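Long-range contacts in ThiJ/pfpI family protein (Bacillus anthracis, PDB 3EFE), which is of unestablished function but belongs to the DJ-1/PfpI family and may serve as a chaperone: residues N14-W19 against I53-G58; K7-V12 against K42-G47; G22-E27 against E171-V176; I65-C70 against Q92-R97. All blocks are in the same frame, centred on the assembly; numbering follows the deposited sequence.

Contact 1: N14-W19 against I53-G58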
loop_
_atom_site.group_PDB
_atom_site.type_symbol
_atom_site.label_atom_id
_atom_site.label_comp_id
_atom_site.label_asym_id
_atom_site.label_seq_id
_atom_site.Cartn_x
_atom_site.Cartn_y
_atom_site.Cartn_z
ATOM N N ASN D 14 13.725 -6.801 4.743
ATOM C CA ASN D 14 13.683 -5.712 5.680
ATOM C C ASN D 14 13.716 -4.448 4.891
ATOM O O ASN D 14 14.553 -4.329 4.006
ATOM C CB ASN D 14 14.906 -5.672 6.584
ATOM C CG ASN D 14 14.901 -6.737 7.674
ATOM O OD1 ASN D 14 15.955 -7.279 7.951
ATOM N ND2 ASN D 14 13.748 -7.036 8.290
ATOM N N THR D 15 12.814 -3.515 5.227
ATOM C CA THR D 15 12.816 -2.192 4.633
ATOM C C THR D 15 11.882 -2.093 3.414
ATOM O O THR D 15 11.777 -1.027 2.834
ATOM C CB THR D 15 14.293 -1.745 4.210
ATOM O OG1 THR D 15 15.022 -1.225 5.365
ATOM C CG2 THR D 15 14.264 -0.755 3.167
ATOM N N MET D 16 11.208 -3.190 3.003
ATOM C CA MET D 16 10.381 -3.082 1.766
ATOM C C MET D 16 9.352 -1.983 1.937
ATOM O O MET D 16 8.755 -1.790 3.010
ATOM C CB MET D 16 9.777 -4.408 1.326
ATOM C CG MET D 16 8.897 -5.195 2.343
ATOM S SD MET D 16 8.325 -6.767 1.789
ATOM C CE MET D 16 7.955 -6.377 0.302
ATOM N N SER D 17 9.225 -1.200 0.892
ATOM C CA SER D 17 8.291 -0.052 0.828
ATOM C C SER D 17 6.803 -0.472 0.634
ATOM O O SER D 17 6.447 -0.888 -0.432
ATOM C CB SER D 17 8.752 0.829 -0.325
ATOM O OG SER D 17 10.085 1.297 -0.075
ATOM N N ASP D 18 5.979 -0.285 1.664
ATOM C CA ASP D 18 4.600 -0.776 1.763
ATOM C C ASP D 18 3.643 -0.247 0.722
ATOM O O ASP D 18 2.730 -0.971 0.275
ATOM C CB ASP D 18 3.983 -0.414 3.131
ATOM C CG ASP D 18 4.817 -0.955 4.323
ATOM O OD1 ASP D 18 4.347 -1.813 5.083
ATOM O OD2 ASP D 18 5.946 -0.511 4.470
ATOM N N TRP D 19 3.847 0.998 0.317
ATOM C CA TRP D 19 2.892 1.631 -0.555
ATOM C C TRP D 19 3.067 1.104 -1.963
ATOM O O TRP D 19 2.206 1.304 -2.784
ATOM C CB TRP D 19 2.975 3.139 -0.473
ATOM C CG TRP D 19 4.124 3.675 -1.108
ATOM C CD1 TRP D 19 4.214 4.081 -2.392
ATOM C CD2 TRP D 19 5.406 3.846 -0.532
ATOM N NE1 TRP D 19 5.431 4.491 -2.647
ATOM C CE2 TRP D 19 6.216 4.346 -1.534
ATOM C CE3 TRP D 19 5.966 3.546 0.730
ATOM C CZ2 TRP D 19 7.562 4.635 -1.339
ATOM C CZ3 TRP D 19 7.271 3.853 0.943
ATOM C CH2 TRP D 19 8.077 4.372 -0.098
ATOM N N ILE D 53 10.921 -10.422 8.497
ATOM C CA ILE D 53 11.348 -9.148 7.927
ATOM C C ILE D 53 10.407 -8.116 8.494
ATOM O O ILE D 53 9.353 -8.440 9.011
ATOM C CB ILE D 53 11.354 -9.206 6.382
ATOM C CG1 ILE D 53 9.948 -9.190 5.744
ATOM C CG2 ILE D 53 12.015 -10.498 5.947
ATOM C CD1 ILE D 53 9.282 -7.861 5.602
ATOM N N THR D 54 10.832 -6.873 8.468
ATOM C CA THR D 54 10.081 -5.723 8.968
ATOM C C THR D 54 9.971 -4.708 7.773
ATOM O O THR D 54 10.987 -4.311 7.165
ATOM C CB THR D 54 10.842 -5.077 10.130
ATOM O OG1 THR D 54 11.051 -6.044 11.166
ATOM C CG2 THR D 54 10.042 -3.878 10.723
ATOM N N THR D 55 8.766 -4.336 7.391
ATOM C CA THR D 55 8.624 -3.398 6.264
ATOM C C THR D 55 9.129 -2.041 6.677
ATOM O O THR D 55 9.351 -1.846 7.823
ATOM C CB THR D 55 7.157 -3.335 5.706
ATOM O OG1 THR D 55 6.303 -2.750 6.669
ATOM C CG2 THR D 55 6.637 -4.746 5.333
ATOM N N MET D 56 9.364 -1.115 5.737
ATOM C CA MET D 56 9.534 0.316 6.068
ATOM C C MET D 56 8.463 0.871 6.964
ATOM O O MET D 56 8.760 1.739 7.758
ATOM C CB MET D 56 9.638 1.189 4.784
ATOM C CG MET D 56 10.054 2.708 4.994
ATOM S SD MET D 56 9.991 3.561 3.441
ATOM C CE MET D 56 10.135 5.212 3.988
ATOM N N GLY D 57 7.213 0.407 6.824
ATOM C CA GLY D 57 6.139 0.811 7.657
ATOM C C GLY D 57 6.125 0.094 9.001
ATOM O O GLY D 57 5.357 0.436 9.879
ATOM N N GLY D 58 6.991 -0.886 9.204
ATOM C CA GLY D 58 7.153 -1.491 10.528
ATOM C C GLY D 58 6.399 -2.769 10.701
ATOM O O GLY D 58 6.261 -3.244 11.800
#

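Contact 2: K7-V12 against K42-G47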
loop_
_atom_site.group_PDB
_atom_site.type_symbol
_atom_site.label_atom_id
_atom_site.label_comp_id
_atom_site.label_asym_id
_atom_site.label_seq_id
_atom_site.Cartn_x
_atom_site.Cartn_y
_atom_site.Cartn_z
ATOM N N LYS D 7 1.518 -18.893 -10.566
ATOM C CA LYS D 7 1.942 -18.437 -9.222
ATOM C C LYS D 7 2.356 -16.973 -9.228
ATOM O O LYS D 7 2.682 -16.444 -10.256
ATOM C CB LYS D 7 3.046 -19.333 -8.683
ATOM C CG LYS D 7 2.698 -20.802 -8.948
ATOM C CD LYS D 7 3.349 -21.749 -7.985
ATOM C CE LYS D 7 2.791 -23.157 -8.187
ATOM N NZ LYS D 7 3.060 -23.687 -9.595
ATOM N N ALA D 8 2.233 -16.322 -8.086
ATOM C CA ALA D 8 2.649 -14.962 -7.890
ATOM C C ALA D 8 3.504 -14.963 -6.655
ATOM O O ALA D 8 3.122 -15.460 -5.647
ATOM C CB ALA D 8 1.476 -14.012 -7.749
ATOM N N PHE D 9 4.716 -14.462 -6.817
ATOM C CA PHE D 9 5.691 -14.323 -5.720
ATOM C C PHE D 9 5.919 -12.880 -5.373
ATOM O O PHE D 9 6.050 -12.057 -6.259
ATOM C CB PHE D 9 7.017 -14.957 -6.118
ATOM C CG PHE D 9 6.910 -16.442 -6.328
ATOM C CD1 PHE D 9 6.756 -17.295 -5.242
ATOM C CD2 PHE D 9 6.947 -16.967 -7.582
ATOM C CE1 PHE D 9 6.674 -18.626 -5.393
ATOM C CE2 PHE D 9 6.833 -18.372 -7.774
ATOM C CZ PHE D 9 6.694 -19.184 -6.633
ATOM N N LEU D 10 5.939 -12.560 -4.077
ATOM C CA LEU D 10 6.428 -11.262 -3.664
ATOM C C LEU D 10 7.687 -11.477 -2.867
ATOM O O LEU D 10 7.686 -12.049 -1.767
ATOM C CB LEU D 10 5.364 -10.547 -2.830
ATOM C CG LEU D 10 5.757 -9.203 -2.209
ATOM C CD1 LEU D 10 5.832 -8.083 -3.289
ATOM C CD2 LEU D 10 4.893 -8.880 -0.975
ATOM N N TYR D 11 8.779 -10.957 -3.362
ATOM C CA TYR D 11 10.021 -10.907 -2.554
ATOM C C TYR D 11 9.898 -9.969 -1.365
ATOM O O TYR D 11 9.646 -8.750 -1.526
ATOM C CB TYR D 11 11.195 -10.573 -3.471
ATOM C CG TYR D 11 12.549 -10.598 -2.800
ATOM C CD1 TYR D 11 13.059 -11.772 -2.230
ATOM C CD2 TYR D 11 13.334 -9.451 -2.766
ATOM C CE1 TYR D 11 14.327 -11.769 -1.618
ATOM C CE2 TYR D 11 14.575 -9.453 -2.204
ATOM C CZ TYR D 11 15.066 -10.608 -1.605
ATOM O OH TYR D 11 16.319 -10.552 -1.004
ATOM N N VAL D 12 10.067 -10.544 -0.175
ATOM C CA VAL D 12 9.961 -9.818 1.116
ATOM C C VAL D 12 11.333 -9.682 1.809
ATOM O O VAL D 12 12.087 -10.648 1.902
ATOM C CB VAL D 12 8.798 -10.440 2.086
ATOM C CG1 VAL D 12 7.447 -10.357 1.367
ATOM C CG2 VAL D 12 9.094 -11.827 2.521
ATOM N N LYS D 42 -2.930 -16.535 -5.903
ATOM C CA LYS D 42 -2.350 -16.533 -4.541
ATOM C C LYS D 42 -0.922 -16.002 -4.569
ATOM O O LYS D 42 -0.140 -16.406 -5.420
ATOM C CB LYS D 42 -2.404 -17.938 -3.912
ATOM C CG LYS D 42 -3.832 -18.409 -3.563
ATOM C CD LYS D 42 -4.403 -17.626 -2.307
ATOM C CE LYS D 42 -5.631 -16.706 -2.649
ATOM N NZ LYS D 42 -6.418 -16.226 -1.432
ATOM N N VAL D 43 -0.660 -15.001 -3.722
ATOM C CA VAL D 43 0.636 -14.361 -3.565
ATOM C C VAL D 43 1.387 -15.139 -2.470
ATOM O O VAL D 43 0.937 -15.244 -1.319
ATOM C CB VAL D 43 0.495 -12.847 -3.262
ATOM C CG1 VAL D 43 1.931 -12.150 -2.920
ATOM C CG2 VAL D 43 -0.227 -12.144 -4.429
ATOM N N ILE D 44 2.494 -15.763 -2.879
ATOM C CA ILE D 44 3.464 -16.408 -1.955
ATOM C C ILE D 44 4.619 -15.472 -1.623
ATOM O O ILE D 44 5.382 -15.031 -2.506
ATOM C CB ILE D 44 4.039 -17.733 -2.527
ATOM C CG1 ILE D 44 2.899 -18.632 -3.030
ATOM C CG2 ILE D 44 4.869 -18.483 -1.420
ATOM C CD1 ILE D 44 3.255 -19.453 -4.283
ATOM N N THR D 45 4.771 -15.129 -0.365
ATOM C CA THR D 45 5.893 -14.268 0.001
ATOM C C THR D 45 7.212 -15.099 0.028
ATOM O O THR D 45 7.238 -16.188 0.591
ATOM C CB THR D 45 5.656 -13.453 1.315
ATOM O OG1 THR D 45 5.538 -14.310 2.418
ATOM C CG2 THR D 45 4.413 -12.595 1.228
ATOM N N VAL D 46 8.265 -14.605 -0.643
ATOM C CA VAL D 46 9.567 -15.291 -0.628
ATOM C C VAL D 46 10.681 -14.409 -0.068
ATOM O O VAL D 46 10.836 -13.296 -0.454
ATOM C CB VAL D 46 9.991 -15.953 -1.962
ATOM C CG1 VAL D 46 9.246 -15.464 -3.185
ATOM C CG2 VAL D 46 11.481 -15.803 -2.141
ATOM N N GLY D 47 11.391 -14.918 0.927
ATOM C CA GLY D 47 12.417 -14.187 1.648
ATOM C C GLY D 47 13.734 -14.672 1.143
ATOM O O GLY D 47 13.780 -15.726 0.449
HETATM O O HOH W 1 0.357 -18.654 -6.316
#

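Contact 3: G22-E27 against E171-V176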
loop_
_atom_site.group_PDB
_atom_site.type_symbol
_atom_site.label_atom_id
_atom_site.label_comp_id
_atom_site.label_asym_id
_atom_site.label_seq_id
_atom_site.Cartn_x
_atom_site.Cartn_y
_atom_site.Cartn_z
ATOM N N GLY D 22 1.008 -2.721 -2.496
ATOM C CA GLY D 22 -0.264 -2.961 -1.824
ATOM C C GLY D 22 -1.500 -3.200 -2.687
ATOM O O GLY D 22 -2.260 -4.099 -2.431
ATOM N N TYR D 23 -1.710 -2.319 -3.656
ATOM C CA TYR D 23 -2.688 -2.464 -4.722
ATOM C C TYR D 23 -2.529 -3.775 -5.484
ATOM O O TYR D 23 -3.501 -4.544 -5.677
ATOM C CB TYR D 23 -2.514 -1.323 -5.718
ATOM C CG TYR D 23 -2.924 0.118 -5.285
ATOM C CD1 TYR D 23 -4.225 0.411 -4.942
ATOM C CD2 TYR D 23 -1.997 1.170 -5.298
ATOM C CE1 TYR D 23 -4.601 1.663 -4.620
ATOM C CE2 TYR D 23 -2.360 2.468 -4.926
ATOM C CZ TYR D 23 -3.670 2.698 -4.604
ATOM O OH TYR D 23 -4.103 3.948 -4.252
ATOM N N LEU D 24 -1.315 -4.033 -5.950
ATOM C CA LEU D 24 -1.110 -5.198 -6.791
ATOM C C LEU D 24 -1.416 -6.491 -6.063
ATOM O O LEU D 24 -2.195 -7.299 -6.521
ATOM C CB LEU D 24 0.329 -5.207 -7.355
ATOM C CG LEU D 24 0.689 -6.288 -8.374
ATOM C CD1 LEU D 24 -0.418 -6.419 -9.560
ATOM C CD2 LEU D 24 2.081 -6.041 -8.909
ATOM N N ILE D 25 -0.800 -6.685 -4.911
ATOM C CA ILE D 25 -0.951 -7.938 -4.198
ATOM C C ILE D 25 -2.393 -8.238 -3.658
ATOM O O ILE D 25 -2.837 -9.390 -3.601
ATOM C CB ILE D 25 0.181 -8.133 -3.119
ATOM C CG1 ILE D 25 0.071 -7.128 -1.975
ATOM C CG2 ILE D 25 1.493 -8.227 -3.802
ATOM C CD1 ILE D 25 0.679 -7.633 -0.656
ATOM N N ALA D 26 -3.102 -7.171 -3.278
ATOM C CA ALA D 26 -4.457 -7.255 -2.780
ATOM C C ALA D 26 -5.400 -7.666 -3.886
ATOM O O ALA D 26 -6.346 -8.434 -3.713
ATOM C CB ALA D 26 -4.833 -5.889 -2.166
ATOM N N GLU D 27 -5.196 -7.162 -5.069
ATOM C CA GLU D 27 -6.115 -7.488 -6.176
ATOM C C GLU D 27 -5.901 -8.930 -6.690
ATOM O O GLU D 27 -6.845 -9.629 -7.060
ATOM C CB GLU D 27 -5.911 -6.493 -7.322
ATOM C CG GLU D 27 -6.381 -5.095 -7.040
ATOM C CD GLU D 27 -7.836 -5.000 -6.599
ATOM O OE1 GLU D 27 -8.572 -6.008 -6.660
ATOM O OE2 GLU D 27 -8.254 -3.898 -6.202
ATOM N N GLU D 171 -0.241 2.676 -11.353
ATOM C CA GLU D 171 0.239 2.442 -12.707
ATOM C C GLU D 171 1.039 1.122 -12.808
ATOM O O GLU D 171 0.876 0.361 -13.778
ATOM C CB GLU D 171 1.157 3.615 -13.196
ATOM C CG GLU D 171 0.426 4.818 -13.588
ATOM C CD GLU D 171 -0.085 5.624 -12.404
ATOM O OE1 GLU D 171 0.382 5.453 -11.204
ATOM O OE2 GLU D 171 -0.962 6.474 -12.721
ATOM N N PHE D 172 1.945 0.923 -11.842
ATOM C CA PHE D 172 2.667 -0.331 -11.671
ATOM C C PHE D 172 1.695 -1.511 -11.628
ATOM O O PHE D 172 1.863 -2.478 -12.362
ATOM C CB PHE D 172 3.536 -0.260 -10.428
ATOM C CG PHE D 172 4.363 -1.529 -10.126
ATOM C CD1 PHE D 172 5.322 -2.000 -11.034
ATOM C CD2 PHE D 172 4.194 -2.215 -8.939
ATOM C CE1 PHE D 172 6.087 -3.096 -10.726
ATOM C CE2 PHE D 172 4.937 -3.358 -8.656
ATOM C CZ PHE D 172 5.934 -3.751 -9.512
ATOM N N ALA D 173 0.681 -1.415 -10.792
ATOM C CA ALA D 173 -0.304 -2.508 -10.557
ATOM C C ALA D 173 -1.117 -2.760 -11.822
ATOM O O ALA D 173 -1.368 -3.887 -12.203
ATOM C CB ALA D 173 -1.227 -2.162 -9.360
ATOM N N MET D 174 -1.476 -1.675 -12.489
ATOM C CA MET D 174 -2.211 -1.720 -13.719
ATOM C C MET D 174 -1.477 -2.432 -14.815
ATOM O O MET D 174 -2.056 -3.224 -15.522
ATOM C CB MET D 174 -2.590 -0.294 -14.151
ATOM C CG MET D 174 -3.703 -0.254 -15.242
ATOM S SD MET D 174 -3.089 0.395 -16.767
ATOM C CE MET D 174 -1.869 -0.750 -17.279
ATOM N N GLU D 175 -0.199 -2.134 -14.985
ATOM C CA GLU D 175 0.620 -2.772 -16.006
ATOM C C GLU D 175 0.853 -4.227 -15.699
ATOM O O GLU D 175 0.831 -5.022 -16.612
ATOM C CB GLU D 175 2.029 -2.047 -16.157
ATOM C CG GLU D 175 2.009 -0.577 -16.702
ATOM C CD GLU D 175 1.504 -0.474 -18.128
ATOM O OE1 GLU D 175 1.322 -1.538 -18.776
ATOM O OE2 GLU D 175 1.246 0.673 -18.587
ATOM N N VAL D 176 1.093 -4.602 -14.443
ATOM C CA VAL D 176 1.270 -6.028 -14.115
ATOM C C VAL D 176 -0.003 -6.772 -14.392
ATOM O O VAL D 176 0.012 -7.834 -15.023
ATOM C CB VAL D 176 1.702 -6.283 -12.648
ATOM C CG1 VAL D 176 1.793 -7.788 -12.343
ATOM C CG2 VAL D 176 2.998 -5.650 -12.419
#

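Contact 4: I65-C70 against Q92-R97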
loop_
_atom_site.group_PDB
_atom_site.type_symbol
_atom_site.label_atom_id
_atom_site.label_comp_id
_atom_site.label_asym_id
_atom_site.label_seq_id
_atom_site.Cartn_x
_atom_site.Cartn_y
_atom_site.Cartn_z
ATOM N N ILE D 65 8.098 -18.866 2.109
ATOM C CA ILE D 65 9.170 -19.715 1.743
ATOM C C ILE D 65 10.467 -18.898 1.593
ATOM O O ILE D 65 10.464 -17.655 1.620
ATOM C CB ILE D 65 8.847 -20.475 0.408
ATOM C CG1 ILE D 65 8.965 -19.541 -0.839
ATOM C CG2 ILE D 65 7.483 -21.217 0.512
ATOM C CD1 ILE D 65 8.418 -20.132 -2.163
ATOM N N SER D 66 11.573 -19.617 1.431
ATOM C CA SER D 66 12.887 -19.037 1.311
ATOM C C SER D 66 13.243 -19.091 -0.133
ATOM O O SER D 66 12.650 -19.826 -0.851
ATOM C CB SER D 66 13.912 -19.785 2.213
ATOM O OG SER D 66 14.559 -20.868 1.545
ATOM N N LEU D 67 14.173 -18.267 -0.589
ATOM C CA LEU D 67 14.506 -18.266 -2.015
ATOM C C LEU D 67 14.814 -19.668 -2.532
ATOM O O LEU D 67 14.384 -20.030 -3.612
ATOM C CB LEU D 67 15.675 -17.328 -2.295
ATOM C CG LEU D 67 16.091 -17.154 -3.765
ATOM C CD1 LEU D 67 14.891 -16.868 -4.687
ATOM C CD2 LEU D 67 17.199 -16.053 -3.886
ATOM N N ASP D 68 15.552 -20.466 -1.767
ATOM C CA ASP D 68 15.839 -21.872 -2.127
ATOM C C ASP D 68 14.623 -22.692 -2.513
ATOM O O ASP D 68 14.615 -23.329 -3.551
ATOM C CB ASP D 68 16.444 -22.601 -0.948
ATOM C CG ASP D 68 17.930 -22.508 -0.908
ATOM O OD1 ASP D 68 18.520 -22.066 -1.943
ATOM O OD2 ASP D 68 18.494 -22.886 0.172
ATOM N N GLU D 69 13.621 -22.677 -1.638
ATOM C CA GLU D 69 12.341 -23.378 -1.809
ATOM C C GLU D 69 11.508 -22.930 -3.017
ATOM O O GLU D 69 10.497 -23.498 -3.274
ATOM C CB GLU D 69 11.513 -23.191 -0.530
ATOM C CG GLU D 69 11.960 -24.056 0.668
ATOM C CD GLU D 69 11.692 -23.411 2.060
ATOM O OE1 GLU D 69 11.109 -22.315 2.136
ATOM O OE2 GLU D 69 12.074 -24.007 3.101
ATOM N N CYS D 70 11.953 -21.930 -3.774
ATOM C CA CYS D 70 11.119 -21.275 -4.775
ATOM C C CYS D 70 11.563 -21.637 -6.152
ATOM O O CYS D 70 12.749 -21.618 -6.417
ATOM C CB CYS D 70 11.254 -19.744 -4.608
ATOM S SG CYS D 70 10.629 -18.762 -6.007
ATOM N N GLN D 92 21.876 -10.563 -3.622
ATOM C CA GLN D 92 22.622 -11.116 -4.765
ATOM C C GLN D 92 22.103 -12.476 -5.247
ATOM O O GLN D 92 21.922 -12.690 -6.432
ATOM C CB GLN D 92 24.137 -11.171 -4.437
ATOM C CG GLN D 92 25.019 -10.791 -5.595
ATOM C CD GLN D 92 24.862 -9.306 -5.964
ATOM O OE1 GLN D 92 24.774 -8.964 -7.142
ATOM N NE2 GLN D 92 24.750 -8.439 -4.943
ATOM N N PRO D 93 21.821 -13.382 -4.330
ATOM C CA PRO D 93 21.275 -14.624 -4.850
ATOM C C PRO D 93 19.951 -14.455 -5.656
ATOM O O PRO D 93 19.868 -14.968 -6.770
ATOM C CB PRO D 93 21.099 -15.475 -3.588
ATOM C CG PRO D 93 21.914 -14.837 -2.573
ATOM C CD PRO D 93 21.908 -13.400 -2.868
ATOM N N ILE D 94 18.962 -13.707 -5.151
ATOM C CA ILE D 94 17.751 -13.486 -5.953
ATOM C C ILE D 94 18.054 -12.748 -7.232
ATOM O O ILE D 94 17.444 -13.000 -8.262
ATOM C CB ILE D 94 16.533 -12.811 -5.203
ATOM C CG1 ILE D 94 15.215 -13.254 -5.904
ATOM C CG2 ILE D 94 16.721 -11.281 -5.034
ATOM C CD1 ILE D 94 13.953 -12.711 -5.420
ATOM N N LEU D 95 19.036 -11.878 -7.200
ATOM C CA LEU D 95 19.325 -11.032 -8.347
ATOM C C LEU D 95 19.964 -11.890 -9.439
ATOM O O LEU D 95 19.809 -11.595 -10.639
ATOM C CB LEU D 95 20.182 -9.865 -7.877
ATOM C CG LEU D 95 19.836 -8.368 -8.048
ATOM C CD1 LEU D 95 18.409 -7.980 -8.276
ATOM C CD2 LEU D 95 20.434 -7.611 -6.877
ATOM N N GLU D 96 20.595 -13.007 -9.050
ATOM C CA GLU D 96 21.201 -13.923 -10.025
ATOM C C GLU D 96 20.124 -14.734 -10.681
ATOM O O GLU D 96 20.075 -14.831 -11.923
ATOM C CB GLU D 96 22.301 -14.771 -9.382
ATOM C CG GLU D 96 23.529 -13.828 -8.966
ATOM C CD GLU D 96 24.740 -14.511 -8.218
ATOM O OE1 GLU D 96 24.641 -15.718 -7.792
ATOM O OE2 GLU D 96 25.769 -13.803 -8.003
ATOM N N ARG D 97 19.221 -15.228 -9.832
ATOM C CA ARG D 97 18.052 -16.045 -10.189
ATOM C C ARG D 97 17.112 -15.312 -11.066
ATOM O O ARG D 97 16.384 -15.930 -11.771
ATOM C CB ARG D 97 17.241 -16.411 -8.938
ATOM C CG ARG D 97 17.966 -17.188 -7.833
ATOM C CD ARG D 97 17.885 -18.705 -7.966
ATOM N NE ARG D 97 16.597 -19.138 -8.495
ATOM C CZ ARG D 97 15.554 -19.615 -7.802
ATOM N NH1 ARG D 97 15.587 -19.828 -6.496
ATOM N NH2 ARG D 97 14.459 -19.922 -8.473
#

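Contact 1: N14-W19 against I53-G58
Thr15 N donates an almost straight bond to Thr54 O (2.8 Å, 173° at the hydrogen), and Met56 N returns one to Met16 O (2.9 Å), so the two backbones are fastened where Ile53-Thr54 runs into the type I turn Thr55-Gly58. Beyond these bonds the carboxylate of Asp18 grips the turn with both oxygens. Its OD1 accepts a hydrogen bond from Thr55 OG1 at 2.7 Å, on its syn lone pair, while OD2 receives Gly57 N at 2.8 Å, the donor tilted 34° out of the carboxylate plane. The two partners fix the rotation of this buried acid. Next to it Met56 reaches out, extended beyond CG, and sets SD 3.7 Å from Trp19 CZ3, in the plane of the indole at its edge; Trp19 NE1 itself bonds Gly166 O. Nearer the strand, Met16 SD touches Ile53 CD1 at 4.1 Å, the two chains crossing at about a right angle. Ile25 of the second subunit packs on Asp18, and Ser30 of that subunit on Met56. A Met-aromatic contact and a type I turn bonded by a carboxylate thus join the end of the strand-to-helix loop and the start of helix 18-30 to a turn at the dimer interface of this alpha/beta fold.

Contact 2: K7-V12 against K42-G47
Phe9 and Ile44 lie side by side and point the same way from neighbouring strands, with Phe9 CE1 3.7 Å from Ile44 CD1. Phe9 CG stands anti to the carbonyl carbon (chi1 -64°), and from there the ring also meets the next residue on the same face of strand 43-47: Phe9 CD1 is 3.7 Å from Val46 CG1, these two side chains crossing obliquely. Tyr11 follows on this face, its CD1 lying 3.2 Å from Val46 O. Ile65 of the neighbouring strand touches Phe9, Ile44 and Val46 alike. The strands run parallel in exact pairing, Ala8 with Val43 through Tyr11 with Val46, at an angle of 33°. With helix 18-30 between them in the chain they form a beta-alpha-beta crossover, the first of this alpha/beta fold. Its backbone ladder alternates as in any parallel pair: Ile44 N binds Ala8 O and Ile44 O receives Leu10 N, then Val46 N binds Leu10 O and Val46 O receives Val12 N, all within 2.9 to 3.0 Å. The face of Ala8, Val43, Leu10 and Thr45 is turned to the helix, where Val43 rests on Ile25 and Leu28. Here Leu10 CB meets Val43 CG1 at 3.8 Å. Further on, Val12 CG1 comes within 3.6 Å of Thr45 CB, and Leu59 of the second subunit packs on Leu10 and Thr45.

Contact 3: G22-E27 against E171-V176
Leu24 and Ala173 bring two helices together, their CA atoms 4.7 Å apart and the short helix axes 8.5 Å apart at 38°. The contact between the segments is apolar throughout. Where the backbones come nearest, the methyl of Ala173 meets the start of segment 22-27, its CB 4.0 Å from Tyr23 CB and about as far from Leu24 CB. Leu24 supplies the rest. Its CG stands anti to the backbone N (chi1 -174°), and chi2 (48°) then sets the two methyls against Val176, the side chains crossing at about a right angle: Leu24 CD2 is 3.6 Å from Val176 CG2, and Leu24 CD1 is 3.7 Å from Val176 CB. Both branches of the leucine therefore bear on the valine. Leu24 CD2 also meets Phe172 CE2 at 3.9 Å, neither squarely over the ring nor at its edge. Toward the central sheet, Leu24 touches Ile79 and Val176 touches Leu77 of strand 77-80, while Phe172 reaches Ala109 and Ile111. The ring-to-ring contact of Tyr23 lies outside the two segments, its side chain leading away to meet Trp19 of the second subunit. Held by dispersion and the exclusion of water, with no directional bond between its segments, the contact rests on close apolar packing, and the small side chain of Ala173 is consistent with the close approach of the backbones there.

Contact 4: I65-C70 against Q92-R97
Leu67 CG stands anti to the backbone N (chi1 -176°), which carries it toward the helix start, and chi2 (48°) sets the methyls there, while Arg97 bends at chi2 (-90°) and again at chi3 and comes back the other way, so that the two side chains slide past each other in opposite directions. The leucine makes the apolar half. Its CD2 presses against the backbone of the first helical turn, 3.2 Å from Ile94 N and tighter than usual against Ile94 CA, and also touches Pro93 CB at 4.0 Å. Leu67 CD1 meets Ile94 CG1 at 3.8 Å. The arginine makes the polar half, turning the edge of its guanidinium to the carbonyls of the type I turn Leu67-Cys70. Arg97 NH2 bonds Cys70 O at 3.2 Å, nearly in the guanidinium plane though well above that of the carbonyl. A weak bond runs from Arg97 NH1 to Leu67 O at 3.1 Å, and the same nitrogen makes a second weak one to Cys70 O. Leu67 O also accepts Cys70 N, the bond that closes the turn. Leu72 flanks the arginine, and Ile94 reaches Tyr11 in the sheet. A helix is thus tied to the turn that follows the edge strand 65-66, at one margin of the sheet in the layered alpha/beta fold of this family.

In the fold
Contacts 2 and 3 form the inner part of the fold: one builds the sheet through backbone bonds, the other packs helices 18-30 and 169-179 on each other through apolar side chains. Helix 18-30 serves contacts 1 and 3 and is the crossover between the strands of contact 2. Contacts 1, 2 and 3 all reach the second subunit; contact 4, which no other chain touches, is the farthest from contact 3, their centres about 22 Å apart. Strand 65-66 extends the sheet of contact 2 into contact 4. Turns are held in the two contacts farther from the chain's centre, both still largely buried, by a carboxylate taking turn donors in contact 1 and a guanidinium meeting turn carbonyls in contact 4.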